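Local coordinates for protein polysaccharide deacetylase (Streptococcus pyogenes, PDB 6DQ3) that removes N-acetyl groups from the cell wall linkage unit of streptococcal rhamnopolysaccharides, as a zinc-dependent enzyme of carbohydrate esterase family 4, at residues Ala186-Ile200 and Asn205-Pro217. Numbering follows the deposited sequence. Where two conformers were deposited one is given.
Sequences ARLNYKLGVTTNEGI and NGLLSLNRIRILP
Val194 and Leu210 pair as neighbours in parallel strands, 192-195 and 210-214, whose short axes cross at -48°; Leu210 N donates to Gly193 O and Leu210 O accepts from Thr195 N. These strands are neighbours in the mixed sheet of the polysaccharide deacetylase fold, a distorted beta/alpha barrel in this family, 192-198 bonding to strand 169-171 and 210-214 to strand 8-14. Beyond Val194 a beta bulge shifts the register by two, and Arg212 N then bonds to Asn197 O. Within the bulge Thr195 O is taken by a side chain: Arg212 NE reaches it at 2.8 Å, almost straight (174°) and in the guanidinium plane. The arginine chain bends at chi3 (-78°), which brings the guanidinium against Val194, whose CG2 sits over the centre of one face, 3.6 Å from CZ. NH2 runs on to Asp77 in a salt bridge and NH1 to Thr75 OG1 in a hydrogen bond, so NE, NH1 and NH2 each have a polar partner, which should fix the group's rotation. Thr195 OG1 also grips Leu210 O, from above the carbonyl plane, while accepting from Asn197 N in an ST turn. Before the strands pair, Leu208 CD1 lies 3.8 Å from Ala186 CB, and CD2 packs on the backbone of Tyr190 and Leu192, 3.7 Å from Leu192 C. Farther along, Asn211 ND2 donates to Ile200 O at 3.2 Å, and Ile200 CG1 packs against Ile213 CD1. Glu198 starts with CG anti to its N and bends at chi2, bringing OE1, by its syn lone pair, to 3.0 Å from Arg214 N.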
ATOM      1  N   ALA A 186      13.846  -9.902   5.157  1.00 35.60           N
ATOM      2  CA  ALA A 186      14.535 -10.615   4.086  1.00 32.58           C
ATOM      3  C   ALA A 186      14.529 -12.118   4.328  1.00 31.35           C
ATOM      4  O   ALA A 186      14.274 -12.903   3.405  1.00 34.67           O
ATOM      5  CB  ALA A 186      15.970 -10.098   3.960  1.00 32.50           C
ATOM      6  N   ARG A 187      14.797 -12.541   5.569  1.00 33.71           N
ATOM      7  CA  ARG A 187      14.855 -13.967   5.875  1.00 34.16           C
ATOM      8  C   ARG A 187      13.487 -14.623   5.765  1.00 34.12           C
ATOM      9  O   ARG A 187      13.397 -15.834   5.526  1.00 37.95           O
ATOM     10  CB  ARG A 187      15.419 -14.186   7.279  1.00 40.11           C
ATOM     11  CG  ARG A 187      16.922 -14.010   7.390  1.00 51.49           C
ATOM     12  CD  ARG A 187      17.468 -14.624   8.677  1.00 57.53           C
ATOM     13  NE  ARG A 187      16.906 -14.007   9.874  1.00 62.29           N
ATOM     14  CZ  ARG A 187      17.463 -12.989  10.525  1.00 67.13           C
ATOM     15  NH1 ARG A 187      18.603 -12.466  10.097  1.00 67.83           N
ATOM     16  NH2 ARG A 187      16.875 -12.495  11.606  1.00 69.10           N
ATOM     17  N   LEU A 188      12.419 -13.854   5.952  1.00 29.75           N
ATOM     18  CA  LEU A 188      11.059 -14.347   5.799  1.00 32.84           C
ATOM     19  C   LEU A 188      10.583 -14.314   4.352  1.00 36.52           C
ATOM     20  O   LEU A 188       9.398 -14.542   4.104  1.00 37.15           O
ATOM     21  CB  LEU A 188      10.109 -13.529   6.673  1.00 30.40           C
ATOM     22  CG  LEU A 188      10.336 -13.608   8.181  1.00 27.39           C
ATOM     23  CD1 LEU A 188       9.398 -12.676   8.917  1.00 30.19           C
ATOM     24  CD2 LEU A 188      10.155 -15.046   8.651  1.00 32.03           C
ATOM     25  N   ASN A 189      11.475 -14.017   3.409  1.00 34.42           N
ATOM     26  CA  ASN A 189      11.204 -14.074   1.977  1.00 35.04           C
ATOM     27  C   ASN A 189      10.274 -12.966   1.498  1.00 39.84           C
ATOM     28  O   ASN A 189       9.607 -13.120   0.468  1.00 39.71           O
ATOM     29  CB  ASN A 189      10.650 -15.450   1.586  1.00 40.54           C
ATOM     30  CG  ASN A 189      11.693 -16.566   1.730  1.00 51.11           C
ATOM     31  OD1 ASN A 189      11.428 -17.613   2.327  1.00 53.50           O
ATOM     32  ND2 ASN A 189      12.882 -16.338   1.183  1.00 50.93           N
ATOM     33  N   TYR A 190      10.209 -11.848   2.218  1.00 32.93           N
ATOM     34  CA  TYR A 190       9.638 -10.639   1.647  1.00 32.78           C
ATOM     35  C   TYR A 190      10.550 -10.101   0.552  1.00 32.17           C
ATOM     36  O   TYR A 190      11.774 -10.123   0.680  1.00 30.11           O
ATOM     37  CB  TYR A 190       9.449  -9.575   2.719  1.00 30.29           C
ATOM     38  CG  TYR A 190       8.270  -9.821   3.615  1.00 28.80           C
ATOM     39  CD1 TYR A 190       6.983  -9.531   3.188  1.00 32.00           C
ATOM     40  CD2 TYR A 190       8.439 -10.336   4.887  1.00 28.78           C
ATOM     41  CE1 TYR A 190       5.898  -9.749   4.007  1.00 31.80           C
ATOM     42  CE2 TYR A 190       7.372 -10.560   5.708  1.00 27.78           C
ATOM     43  CZ  TYR A 190       6.096 -10.263   5.265  1.00 27.98           C
ATOM     44  OH  TYR A 190       5.017 -10.483   6.082  1.00 30.48           O
ATOM     45  N   LYS A 191       9.948  -9.603  -0.522  1.00 28.88           N
ATOM     46  CA  LYS A 191      10.697  -9.049  -1.643  1.00 28.95           C
ATOM     47  C   LYS A 191      10.681  -7.531  -1.671  1.00 29.93           C
ATOM     48  O   LYS A 191      11.627  -6.917  -2.183  1.00 30.04           O
ATOM     49  CB  LYS A 191      10.130  -9.576  -2.965  1.00 35.03           C
ATOM     50  CG  LYS A 191      10.155 -11.095  -3.098  1.00 42.60           C
ATOM     51  CD  LYS A 191      11.580 -11.626  -3.027  1.00 47.52           C
ATOM     52  CE  LYS A 191      11.635 -13.150  -3.107  1.00 51.29           C
ATOM     53  NZ  LYS A 191      13.041 -13.650  -3.035  1.00 52.07           N
ATOM     54  N   LEU A 192       9.624  -6.926  -1.126  1.00 32.68           N
ATOM     55  CA  LEU A 192       9.438  -5.486  -1.116  1.00 27.50           C
ATOM     56  C   LEU A 192       9.014  -5.028   0.269  1.00 27.53           C
ATOM     57  O   LEU A 192       8.295  -5.733   0.984  1.00 30.71           O
ATOM     58  CB  LEU A 192       8.362  -5.044  -2.118  1.00 26.54           C
ATOM     59  CG  LEU A 192       8.624  -5.307  -3.597  1.00 28.42           C
ATOM     60  CD1 LEU A 192       7.366  -4.980  -4.404  1.00 31.88           C
ATOM     61  CD2 LEU A 192       9.812  -4.511  -4.097  1.00 32.67           C
ATOM     62  N   GLY A 193       9.454  -3.828   0.636  1.00 30.83           N
ATOM     63  CA  GLY A 193       9.039  -3.197   1.871  1.00 29.11           C
ATOM     64  C   GLY A 193       8.862  -1.710   1.650  1.00 27.33           C
ATOM     65  O   GLY A 193       9.673  -1.088   0.959  1.00 30.13           O
ATOM     66  N   VAL A 194       7.801  -1.128   2.205  1.00 26.66           N
ATOM     67  CA  VAL A 194       7.504   0.285   2.009  1.00 27.11           C
ATOM     68  C   VAL A 194       7.496   0.995   3.353  1.00 24.44           C
ATOM     69  O   VAL A 194       7.025   0.455   4.359  1.00 25.96           O
ATOM     70  CB  VAL A 194       6.167   0.509   1.265  1.00 26.57           C
ATOM     71  CG1 VAL A 194       6.284  -0.011  -0.162  1.00 24.15           C
ATOM     72  CG2 VAL A 194       5.007  -0.137   1.989  1.00 25.44           C
ATOM     73  N   THR A 195       8.008   2.220   3.351  1.00 28.95           N
ATOM     74  CA  THR A 195       8.164   3.058   4.522  1.00 29.83           C
ATOM     75  C   THR A 195       7.196   4.236   4.417  1.00 29.98           C
ATOM     76  O   THR A 195       6.338   4.283   3.528  1.00 25.45           O
ATOM     77  CB  THR A 195       9.608   3.545   4.613  1.00 26.31           C
ATOM     78  OG1 THR A 195       9.816   4.542   3.604  1.00 29.09           O
ATOM     79  CG2 THR A 195      10.588   2.390   4.394  1.00 30.21           C
ATOM     80  N   THR A 196       7.359   5.212   5.311  1.00 25.85           N
ATOM     81  CA  THR A 196       6.692   6.501   5.167  1.00 28.18           C
ATOM     82  C   THR A 196       7.670   7.625   4.825  1.00 29.56           C
ATOM     83  O   THR A 196       7.316   8.804   4.944  1.00 28.17           O
ATOM     84  CB  THR A 196       5.889   6.855   6.428  1.00 31.21           C
ATOM     85  OG1 THR A 196       6.746   6.921   7.575  1.00 34.75           O
ATOM     86  CG2 THR A 196       4.785   5.820   6.674  1.00 26.76           C
ATOM     87  N   ASN A 197       8.898   7.286   4.416  0.52 28.02           N
ATOM     88  CA  ASN A 197       9.853   8.287   3.949  0.52 28.62           C
ATOM     89  C   ASN A 197       9.350   8.896   2.641  0.52 28.47           C
ATOM     90  O   ASN A 197       9.109   8.172   1.670  0.52 27.73           O
ATOM     91  CB  ASN A 197      11.235   7.665   3.736  0.52 28.41           C
ATOM     92  CG  ASN A 197      11.809   7.037   5.000  0.52 29.07           C
ATOM     93  OD1 ASN A 197      11.500   7.450   6.116  0.52 27.82           O
ATOM     94  ND2 ASN A 197      12.662   6.035   4.820  0.52 30.22           N
ATOM     95  N   GLU A 198       9.224  10.222   2.598  1.00 30.67           N
ATOM     96  CA  GLU A 198       8.596  10.888   1.459  1.00 28.31           C
ATOM     97  C   GLU A 198       9.510  10.925   0.235  1.00 31.24           C
ATOM     98  O   GLU A 198      10.687  11.292   0.329  1.00 27.62           O
ATOM     99  CB  GLU A 198       8.190  12.311   1.852  1.00 27.75           C
ATOM    100  CG  GLU A 198       7.511  13.132   0.760  1.00 33.21           C
ATOM    101  CD  GLU A 198       6.130  12.615   0.384  1.00 37.10           C
ATOM    102  OE1 GLU A 198       5.489  11.928   1.208  1.00 33.46           O
ATOM    103  OE2 GLU A 198       5.687  12.898  -0.747  1.00 37.56           O
ATOM    104  N   GLY A 199       8.954  10.558  -0.907  1.00 31.95           N
ATOM    105  CA  GLY A 199       9.640  10.696  -2.179  1.00 35.83           C
ATOM    106  C   GLY A 199       9.238   9.602  -3.146  1.00 28.66           C
ATOM    107  O   GLY A 199       8.564   8.633  -2.795  1.00 29.68           O
ATOM    108  N   ILE A 200       9.653   9.788  -4.402  1.00 31.38           N
ATOM    109  CA  ILE A 200       9.534   8.727  -5.396  1.00 30.63           C
ATOM    110  C   ILE A 200      10.503   7.604  -5.040  1.00 30.05           C
ATOM    111  O   ILE A 200      11.555   7.830  -4.428  1.00 29.76           O
ATOM    112  CB  ILE A 200       9.802   9.281  -6.808  1.00 38.02           C
ATOM    113  CG1 ILE A 200       8.832  10.433  -7.094  1.00 46.00           C
ATOM    114  CG2 ILE A 200       9.679   8.186  -7.844  1.00 41.77           C
ATOM    115  CD1 ILE A 200       9.085  11.170  -8.397  1.00 50.24           C
ATOM    116  N   ASN A 205      16.697   3.128  -2.653  1.00 26.98           N
ATOM    117  CA  ASN A 205      16.109   3.260  -1.326  1.00 31.26           C
ATOM    118  C   ASN A 205      16.370   2.023  -0.470  1.00 27.50           C
ATOM    119  O   ASN A 205      16.298   2.095   0.766  1.00 29.74           O
ATOM    120  CB  ASN A 205      14.581   3.425  -1.357  1.00 24.49           C
ATOM    121  CG  ASN A 205      14.099   4.572  -2.201  1.00 28.94           C
ATOM    122  OD1 ASN A 205      12.913   4.623  -2.541  1.00 27.30           O
ATOM    123  ND2 ASN A 205      14.975   5.497  -2.530  1.00 26.04           N
ATOM    124  N   GLY A 206      16.616   0.882  -1.111  1.00 27.89           N
ATOM    125  CA  GLY A 206      16.519  -0.414  -0.471  1.00 29.65           C
ATOM    126  C   GLY A 206      15.183  -1.046  -0.803  1.00 29.47           C
ATOM    127  O   GLY A 206      14.131  -0.464  -0.512  1.00 29.37           O
ATOM    128  N   LEU A 207      15.196  -2.224  -1.430  1.00 31.17           N
ATOM    129  CA  LEU A 207      13.940  -2.837  -1.844  1.00 29.68           C
ATOM    130  C   LEU A 207      13.012  -3.074  -0.661  1.00 31.15           C
ATOM    131  O   LEU A 207      11.786  -3.055  -0.824  1.00 29.05           O
ATOM    132  CB  LEU A 207      14.205  -4.149  -2.573  1.00 27.93           C
ATOM    133  CG  LEU A 207      14.918  -4.029  -3.920  1.00 31.47           C
ATOM    134  CD1 LEU A 207      15.080  -5.407  -4.552  1.00 35.98           C
ATOM    135  CD2 LEU A 207      14.181  -3.088  -4.856  1.00 33.67           C
ATOM    136  N   LEU A 208      13.566  -3.315   0.529  1.00 26.68           N
ATOM    137  CA  LEU A 208      12.751  -3.512   1.721  1.00 27.72           C
ATOM    138  C   LEU A 208      12.527  -2.222   2.503  1.00 25.10           C
ATOM    139  O   LEU A 208      12.025  -2.274   3.634  1.00 31.63           O
ATOM    140  CB  LEU A 208      13.385  -4.559   2.634  1.00 30.19           C
ATOM    141  CG  LEU A 208      13.408  -5.971   2.054  1.00 30.80           C
ATOM    142  CD1 LEU A 208      14.179  -6.915   2.977  1.00 37.69           C
ATOM    143  CD2 LEU A 208      12.009  -6.508   1.793  1.00 33.87           C
ATOM    144  N   SER A 209      12.868  -1.076   1.921  1.00 28.38           N
ATOM    145  CA  SER A 209      12.700   0.211   2.581  1.00 27.65           C
ATOM    146  C   SER A 209      12.436   1.305   1.545  1.00 25.60           C
ATOM    147  O   SER A 209      13.108   2.335   1.488  1.00 26.88           O
ATOM    148  CB  SER A 209      13.928   0.524   3.432  1.00 31.35           C
ATOM    149  OG  SER A 209      15.117   0.422   2.663  1.00 29.13           O
ATOM    150  N   LEU A 210      11.403   1.104   0.727  1.00 25.98           N
ATOM    151  CA  LEU A 210      11.116   2.004  -0.380  1.00 30.21           C
ATOM    152  C   LEU A 210      10.362   3.250   0.068  1.00 26.42           C
ATOM    153  O   LEU A 210       9.498   3.192   0.951  1.00 26.35           O
ATOM    154  CB  LEU A 210      10.290   1.277  -1.438  1.00 29.18           C
ATOM    155  CG  LEU A 210      10.955   0.083  -2.119  1.00 30.23           C
ATOM    156  CD1 LEU A 210       9.932  -0.776  -2.848  1.00 29.64           C
ATOM    157  CD2 LEU A 210      12.027   0.577  -3.077  1.00 31.26           C
ATOM    158  N   ASN A 211      10.675   4.376  -0.578  1.00 29.83           N
ATOM    159  CA  ASN A 211       9.969   5.625  -0.329  1.00 26.48           C
ATOM    160  C   ASN A 211       8.515   5.516  -0.781  1.00 24.34           C
ATOM    161  O   ASN A 211       8.179   4.741  -1.680  1.00 24.39           O
ATOM    162  CB  ASN A 211      10.604   6.794  -1.095  1.00 25.49           C
ATOM    163  CG  ASN A 211      12.016   7.115  -0.656  1.00 29.84           C
ATOM    164  OD1 ASN A 211      12.479   6.692   0.399  1.00 30.63           O
ATOM    165  ND2 ASN A 211      12.710   7.896  -1.481  1.00 29.61           N
ATOM    166  N   ARG A 212       7.656   6.338  -0.179  1.00 26.57           N
ATOM    167  CA  ARG A 212       6.287   6.496  -0.655  1.00 26.00           C
ATOM    168  C   ARG A 212       5.921   7.971  -0.689  1.00 28.63           C
ATOM    169  O   ARG A 212       6.546   8.805  -0.031  1.00 27.45           O
ATOM    170  CB  ARG A 212       5.292   5.719   0.219  1.00 25.24           C
ATOM    171  CG  ARG A 212       5.423   4.208   0.076  1.00 26.49           C
ATOM    172  CD  ARG A 212       4.173   3.485   0.552  1.00 23.16           C
ATOM    173  NE  ARG A 212       4.097   3.402   2.008  1.00 24.22           N
ATOM    174  CZ  ARG A 212       3.082   2.862   2.673  1.00 27.48           C
ATOM    175  NH1 ARG A 212       2.043   2.356   2.013  1.00 29.83           N
ATOM    176  NH2 ARG A 212       3.102   2.830   3.996  1.00 29.94           N
ATOM    177  N   ILE A 213       4.906   8.283  -1.490  1.00 28.61           N
ATOM    178  CA  ILE A 213       4.387   9.640  -1.633  1.00 26.61           C
ATOM    179  C   ILE A 213       3.095   9.708  -0.832  1.00 28.67           C
ATOM    180  O   ILE A 213       2.117   9.029  -1.166  1.00 27.69           O
ATOM    181  CB  ILE A 213       4.150  10.007  -3.105  1.00 29.98           C
ATOM    182  CG1 ILE A 213       5.477  10.050  -3.864  1.00 27.71           C
ATOM    183  CG2 ILE A 213       3.401  11.333  -3.204  1.00 34.16           C
ATOM    184  CD1 ILE A 213       5.317   9.972  -5.377  1.00 31.34           C
ATOM    185  N   ARG A 214       3.084  10.514   0.228  1.00 30.15           N
ATOM    186  CA  ARG A 214       1.892  10.644   1.055  1.00 29.23           C
ATOM    187  C   ARG A 214       0.851  11.477   0.317  1.00 31.63           C
ATOM    188  O   ARG A 214       1.153  12.566  -0.185  1.00 29.23           O
ATOM    189  CB  ARG A 214       2.227  11.288   2.401  1.00 32.60           C
ATOM    190  CG  ARG A 214       1.021  11.382   3.341  1.00 40.62           C
ATOM    191  CD  ARG A 214       1.340  12.107   4.642  1.00 48.96           C
ATOM    192  NE  ARG A 214       2.314  11.401   5.473  1.00 55.97           N
ATOM    193  CZ  ARG A 214       2.028  10.362   6.251  1.00 61.73           C
ATOM    194  NH1 ARG A 214       0.792   9.883   6.302  1.00 62.65           N
ATOM    195  NH2 ARG A 214       2.983   9.792   6.974  1.00 62.74           N
ATOM    196  N   ILE A 215      -0.372  10.962   0.249  1.00 31.91           N
ATOM    197  CA  ILE A 215      -1.473  11.684  -0.381  1.00 27.92           C
ATOM    198  C   ILE A 215      -2.067  12.643   0.641  1.00 30.17           C
ATOM    199  O   ILE A 215      -2.596  12.218   1.673  1.00 34.66           O
ATOM    200  CB  ILE A 215      -2.537  10.717  -0.919  1.00 30.42           C
ATOM    201  CG1 ILE A 215      -1.922   9.758  -1.939  1.00 27.04           C
ATOM    202  CG2 ILE A 215      -3.696  11.501  -1.523  1.00 32.84           C
ATOM    203  CD1 ILE A 215      -1.314  10.435  -3.151  1.00 30.70           C
ATOM    204  N   LEU A 216      -1.964  13.923   0.371  1.00 35.36           N
ATOM    205  CA  LEU A 216      -2.548  14.934   1.236  1.00 39.56           C
ATOM    206  C   LEU A 216      -3.984  15.220   0.806  1.00 40.86           C
ATOM    207  O   LEU A 216      -4.322  15.076  -0.373  1.00 43.54           O
ATOM    208  CB  LEU A 216      -1.728  16.216   1.172  1.00 44.60           C
ATOM    209  CG  LEU A 216      -0.254  16.068   1.558  1.00 48.89           C
ATOM    210  CD1 LEU A 216       0.527  17.322   1.212  1.00 51.33           C
ATOM    211  CD2 LEU A 216      -0.134  15.751   3.042  1.00 48.09           C
ATOM    212  N   PRO A 217      -4.864  15.607   1.733  1.00 43.52           N
ATOM    213  CA  PRO A 217      -6.251  15.897   1.321  1.00 47.20           C
ATOM    214  C   PRO A 217      -6.375  17.144   0.467  1.00 46.77           C
ATOM    215  O   PRO A 217      -7.342  17.265  -0.297  1.00 45.09           O
ATOM    216  CB  PRO A 217      -7.003  16.056   2.652  1.00 48.99           C
ATOM    217  CG  PRO A 217      -6.121  15.438   3.687  1.00 47.62           C
ATOM    218  CD  PRO A 217      -4.705  15.624   3.199  1.00 48.69           C
TER
HETATM  219  O   HOH W   1       5.388   2.047   6.160  1.00 26.48           O
HETATM  220  O   HOH W   2      12.678   4.733   2.354  1.00 33.64           O
HETATM  221  O   HOH W   3       6.006  10.558   6.864  1.00 51.00           O
HETATM  222  O   HOH W   4       3.381  14.095  -0.451  1.00 35.53           O
HETATM  223  O   HOH W   5       7.331   6.529  -3.960  1.00 24.59           O
HETATM  224  O   HOH W   6      14.150   7.294  -4.970  1.00 28.64           O